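PDB 2E9Q: 11S globulin subunit beta from Cucurbita maxima, which serves as a seed storage protein, a nutrient reservoir of the 11S globulin family whose mature form is a hexamer. Local coordinates for the interface of chains A and B. Residues are numbered along the deposited sequence; one frame, centred on the assembly and turned at random. Chains: chain A/B, 11S globulin subunit beta.

The interface of chains A and B. Residues chain A 418-422, 424, 440-441; chain B 123-126, 128, 146, 252.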
ATOM      1  N   ARG A 418     -17.096  25.408  14.948  1.00 53.81           N
ATOM      2  CA  ARG A 418     -18.429  25.166  15.494  1.00 48.06           C
ATOM      3  C   ARG A 418     -18.439  24.017  16.491  1.00 50.21           C
ATOM      4  O   ARG A 418     -19.149  24.061  17.492  1.00 53.02           O
ATOM      5  CB  ARG A 418     -19.408  24.852  14.359  1.00 59.16           C
ATOM      6  CG  ARG A 418     -19.636  25.999  13.388  1.00 60.46           C
ATOM      7  CD  ARG A 418     -20.933  26.720  13.690  1.00 74.16           C
ATOM      8  NE  ARG A 418     -21.203  27.796  12.741  1.00 81.95           N
ATOM      9  CZ  ARG A 418     -22.357  28.453  12.668  1.00 84.58           C
ATOM     10  NH1 ARG A 418     -23.352  28.146  13.487  1.00 80.68           N
ATOM     11  NH2 ARG A 418     -22.518  29.414  11.772  1.00 91.21           N
ATOM     12  N   MET A 419     -17.645  22.988  16.220  1.00 44.52           N
ATOM     13  CA  MET A 419     -17.576  21.825  17.099  1.00 48.30           C
ATOM     14  C   MET A 419     -16.959  22.117  18.467  1.00 43.56           C
ATOM     15  O   MET A 419     -17.243  21.434  19.447  1.00 46.65           O
ATOM     16  CB  MET A 419     -16.755  20.716  16.434  1.00 56.53           C
ATOM     17  CG  MET A 419     -17.430  20.035  15.260  1.00 77.63           C
ATOM     18  SD  MET A 419     -18.598  18.753  15.796  1.00 89.71           S
ATOM     19  CE  MET A 419     -17.501  17.320  15.869  1.00 96.34           C
ATOM     20  N   LEU A 420     -16.105  23.125  18.531  1.00 43.93           N
ATOM     21  CA  LEU A 420     -15.423  23.438  19.777  1.00 49.15           C
ATOM     22  C   LEU A 420     -16.226  24.266  20.760  1.00 49.20           C
ATOM     23  O   LEU A 420     -16.820  25.273  20.396  1.00 54.05           O
ATOM     24  CB  LEU A 420     -14.104  24.154  19.472  1.00 57.42           C
ATOM     25  CG  LEU A 420     -13.066  23.337  18.686  1.00 45.86           C
ATOM     26  CD1 LEU A 420     -12.079  24.262  17.987  1.00 51.07           C
ATOM     27  CD2 LEU A 420     -12.367  22.392  19.626  1.00 39.13           C
ATOM     28  N   PRO A 421     -16.247  23.844  22.029  1.00 45.57           N
ATOM     29  CA  PRO A 421     -16.972  24.550  23.088  1.00 49.34           C
ATOM     30  C   PRO A 421     -16.453  25.977  23.180  1.00 56.24           C
ATOM     31  O   PRO A 421     -15.305  26.241  22.814  1.00 59.68           O
ATOM     32  CB  PRO A 421     -16.628  23.745  24.338  1.00 43.29           C
ATOM     33  CG  PRO A 421     -16.416  22.361  23.804  1.00 48.80           C
ATOM     34  CD  PRO A 421     -15.631  22.609  22.546  1.00 40.19           C
ATOM     35  N   LEU A 422     -17.286  26.896  23.663  1.00 50.10           N
ATOM     36  CA  LEU A 422     -16.859  28.280  23.796  1.00 55.10           C
ATOM     37  C   LEU A 422     -15.709  28.376  24.791  1.00 45.08           C
ATOM     38  O   LEU A 422     -14.795  29.163  24.608  1.00 44.82           O
ATOM     39  CB  LEU A 422     -18.019  29.170  24.260  1.00 56.12           C
ATOM     40  CG  LEU A 422     -19.058  29.565  23.213  1.00 59.62           C
ATOM     41  CD1 LEU A 422     -20.105  30.454  23.864  1.00 68.43           C
ATOM     42  CD2 LEU A 422     -18.389  30.309  22.068  1.00 50.05           C
ATOM     43  N   VAL A 424     -13.348  26.366  25.235  1.00 62.46           N
ATOM     44  CA  VAL A 424     -12.119  25.948  24.564  1.00 54.68           C
ATOM     45  C   VAL A 424     -11.604  27.060  23.652  1.00 53.11           C
ATOM     46  O   VAL A 424     -10.415  27.370  23.638  1.00 54.32           O
ATOM     47  CB  VAL A 424     -12.359  24.653  23.740  1.00 48.72           C
ATOM     48  CG1 VAL A 424     -11.075  24.188  23.094  1.00 51.77           C
ATOM     49  CG2 VAL A 424     -12.905  23.562  24.648  1.00 47.35           C
ATOM     50  N   LYS A 440     -17.123  31.756  16.395  1.00 68.15           N
ATOM     51  CA  LYS A 440     -17.710  30.506  15.907  1.00 65.85           C
ATOM     52  C   LYS A 440     -19.088  30.569  15.266  1.00 60.98           C
ATOM     53  O   LYS A 440     -19.466  29.644  14.548  1.00 70.84           O
ATOM     54  CB  LYS A 440     -17.733  29.445  17.013  1.00 63.99           C
ATOM     55  CG  LYS A 440     -18.756  29.664  18.095  1.00 62.37           C
ATOM     56  CD  LYS A 440     -18.726  28.539  19.140  1.00 54.58           C
ATOM     57  CE  LYS A 440     -19.243  27.215  18.603  1.00 49.15           C
ATOM     58  NZ  LYS A 440     -19.392  26.205  19.706  1.00 45.07           N
ATOM     59  N   TYR A 441     -19.848  31.635  15.503  1.00 67.36           N
ATOM     60  CA  TYR A 441     -21.183  31.732  14.897  1.00 60.69           C
ATOM     61  C   TYR A 441     -21.298  32.893  13.926  1.00 66.10           C
ATOM     62  O   TYR A 441     -22.384  33.170  13.410  1.00 71.16           O
ATOM     63  CB  TYR A 441     -22.257  31.879  15.974  1.00 53.97           C
ATOM     64  CG  TYR A 441     -22.285  30.750  16.971  1.00 45.66           C
ATOM     65  CD1 TYR A 441     -22.496  29.438  16.560  1.00 53.13           C
ATOM     66  CD2 TYR A 441     -22.094  30.992  18.326  1.00 42.96           C
ATOM     67  CE1 TYR A 441     -22.514  28.387  17.483  1.00 51.69           C
ATOM     68  CE2 TYR A 441     -22.109  29.953  19.255  1.00 45.71           C
ATOM     69  CZ  TYR A 441     -22.319  28.656  18.826  1.00 49.75           C
ATOM     70  OH  TYR A 441     -22.321  27.627  19.736  1.00 57.92           O
TER
ATOM     71  N   ASP B 123     -24.808  26.631  24.549  1.00 75.05           N
ATOM     72  CA  ASP B 123     -23.764  26.497  23.536  1.00 64.54           C
ATOM     73  C   ASP B 123     -23.935  25.175  22.783  1.00 58.84           C
ATOM     74  O   ASP B 123     -24.396  24.181  23.342  1.00 62.33           O
ATOM     75  CB  ASP B 123     -22.390  26.536  24.217  1.00 60.66           C
ATOM     76  CG  ASP B 123     -21.229  26.377  23.235  1.00 70.46           C
ATOM     77  OD1 ASP B 123     -20.204  25.769  23.627  1.00 54.04           O
ATOM     78  OD2 ASP B 123     -21.333  26.870  22.088  1.00 61.58           O
ATOM     79  N   GLN B 124     -23.575  25.168  21.509  1.00 56.33           N
ATOM     80  CA  GLN B 124     -23.667  23.952  20.711  1.00 61.36           C
ATOM     81  C   GLN B 124     -22.238  23.494  20.408  1.00 51.43           C
ATOM     82  O   GLN B 124     -21.439  24.282  19.918  1.00 47.87           O
ATOM     83  CB  GLN B 124     -24.421  24.236  19.409  1.00 57.38           C
ATOM     84  CG  GLN B 124     -24.803  22.998  18.632  1.00 68.20           C
ATOM     85  CD  GLN B 124     -25.902  23.276  17.616  1.00 78.91           C
ATOM     86  OE1 GLN B 124     -25.692  23.992  16.632  1.00 74.73           O
ATOM     87  NE2 GLN B 124     -27.089  22.721  17.861  1.00 72.90           N
ATOM     88  N   HIS B 125     -21.926  22.229  20.695  1.00 53.08           N
ATOM     89  CA  HIS B 125     -20.575  21.713  20.470  1.00 53.05           C
ATOM     90  C   HIS B 125     -20.478  20.184  20.435  1.00 55.39           C
ATOM     91  O   HIS B 125     -21.443  19.469  20.696  1.00 49.14           O
ATOM     92  CB  HIS B 125     -19.662  22.203  21.581  1.00 45.91           C
ATOM     93  CG  HIS B 125     -20.057  21.679  22.922  1.00 46.21           C
ATOM     94  ND1 HIS B 125     -20.024  20.338  23.227  1.00 49.68           N
ATOM     95  CD2 HIS B 125     -20.571  22.299  24.008  1.00 51.97           C
ATOM     96  CE1 HIS B 125     -20.505  20.151  24.441  1.00 51.56           C
ATOM     97  NE2 HIS B 125     -20.843  21.326  24.938  1.00 54.92           N
ATOM     98  N   GLN B 126     -19.266  19.715  20.148  1.00 52.79           N
ATOM     99  CA  GLN B 126     -18.905  18.298  20.063  1.00 47.50           C
ATOM    100  C   GLN B 126     -19.103  17.583  21.386  1.00 39.91           C
ATOM    101  O   GLN B 126     -19.140  18.207  22.434  1.00 49.60           O
ATOM    102  CB  GLN B 126     -17.425  18.178  19.675  1.00 47.16           C
ATOM    103  CG  GLN B 126     -16.509  18.859  20.695  1.00 48.95           C
ATOM    104  CD  GLN B 126     -15.065  19.035  20.230  1.00 54.81           C
ATOM    105  OE1 GLN B 126     -14.342  19.882  20.751  1.00 52.44           O
ATOM    106  NE2 GLN B 126     -14.641  18.232  19.263  1.00 55.51           N
ATOM    107  N   ILE B 128     -18.287  15.677  24.699  1.00 53.61           N
ATOM    108  CA  ILE B 128     -17.161  15.826  25.604  1.00 55.56           C
ATOM    109  C   ILE B 128     -16.841  14.426  26.082  1.00 58.12           C
ATOM    110  O   ILE B 128     -17.615  13.818  26.819  1.00 63.32           O
ATOM    111  CB  ILE B 128     -17.511  16.720  26.806  1.00 58.90           C
ATOM    112  CG1 ILE B 128     -17.777  18.154  26.326  1.00 59.04           C
ATOM    113  CG2 ILE B 128     -16.380  16.687  27.828  1.00 48.96           C
ATOM    114  CD1 ILE B 128     -16.571  18.846  25.722  1.00 46.38           C
ATOM    115  N   TRP B 146      -8.189  17.828  21.100  1.00 45.60           N
ATOM    116  CA  TRP B 146      -7.633  18.621  22.186  1.00 50.39           C
ATOM    117  C   TRP B 146      -7.865  17.843  23.471  1.00 49.93           C
ATOM    118  O   TRP B 146      -8.834  17.087  23.584  1.00 57.67           O
ATOM    119  CB  TRP B 146      -8.308  19.995  22.266  1.00 44.41           C
ATOM    120  CG  TRP B 146      -9.806  19.940  22.386  1.00 55.35           C
ATOM    121  CD1 TRP B 146     -10.713  20.047  21.370  1.00 53.33           C
ATOM    122  CD2 TRP B 146     -10.573  19.762  23.591  1.00 49.67           C
ATOM    123  NE1 TRP B 146     -11.991  19.951  21.863  1.00 51.51           N
ATOM    124  CE2 TRP B 146     -11.938  19.776  23.221  1.00 48.52           C
ATOM    125  CE3 TRP B 146     -10.239  19.595  24.942  1.00 45.61           C
ATOM    126  CZ2 TRP B 146     -12.976  19.628  24.157  1.00 47.74           C
ATOM    127  CZ3 TRP B 146     -11.279  19.445  25.882  1.00 56.67           C
ATOM    128  CH2 TRP B 146     -12.630  19.465  25.476  1.00 41.76           C
ATOM    129  N   LEU B 252     -17.584  22.684  30.967  1.00 94.27           N
ATOM    130  CA  LEU B 252     -17.421  21.478  30.164  1.00 93.88           C
ATOM    131  C   LEU B 252     -17.011  20.297  31.021  1.00 96.39           C
ATOM    132  O   LEU B 252     -17.498  19.180  30.845  1.00 96.88           O
ATOM    133  CB  LEU B 252     -16.352  21.722  29.104  1.00 89.70           C
ATOM    134  CG  LEU B 252     -16.610  22.995  28.308  1.00 90.66           C
ATOM    135  CD1 LEU B 252     -15.373  23.360  27.509  1.00 88.08           C
ATOM    136  CD2 LEU B 252     -17.829  22.787  27.413  1.00 90.57           C
TER
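In this subunit interface between two bicupin chains, helices 416-419, 422-429 and 433-441 of chain A pack on strand 123-125 of chain B, in its N-terminal cupin region, and on the loop after it. A:Pro421, B:Asp123 and B:Gln126 bury the most surface. A:Pro421 is the apolar wedge. Its CB sits tightly against both methyls of B:Leu252, at 3.4 Å from CD1. A:Pro421 CG lies 3.8 Å from B:His125 CG, the side chains crossing at about a right angle. B:Asp123 has CG anti to its backbone N (chi1 179°), which brings the carboxylate to the chain A helices. Its OD1 takes the backbone N-H of A:Leu422, in the first turn of helix 422-429, from above the carboxylate plane (3.1 Å). The helix end may favour the charged carboxylate. A:Tyr441 OH, a phenol, donates to B:Asp123 OD2 nearly along its C-O axis, at 2.7 Å. The side-chain amine A:Lys440 NZ also meets B:Asp123 OD2, on that oxygen's syn lone pair, in a salt bridge at 3.1 Å. A:Lys440 NZ bonds B:Gln124 O too, nearly along the carbonyl axis, at 2.8 Å. Within chain A, the carbonyls of A:Arg418 and A:Leu420 hold NZ in place. B:Gln126 gives its backbone N to a lone pair of A:Met419 O in a nearly straight bond (2.7 Å, 171° at H). Its CG takes the crowded position (chi1 59°); the chain runs extended beyond it and crosses A:Met419 at about a right angle. Its OE1 accepts B:Trp146 NE1. A:Leu420 CD2 touches B:Trp146 NE1 and CD1, the side chains sliding past each other in opposite directions. A:Val424 CG2 lies over one indole face, toward the rim. The patch joins neighbouring subunits within the proglobulin trimer, two of which make up the mature hexamer.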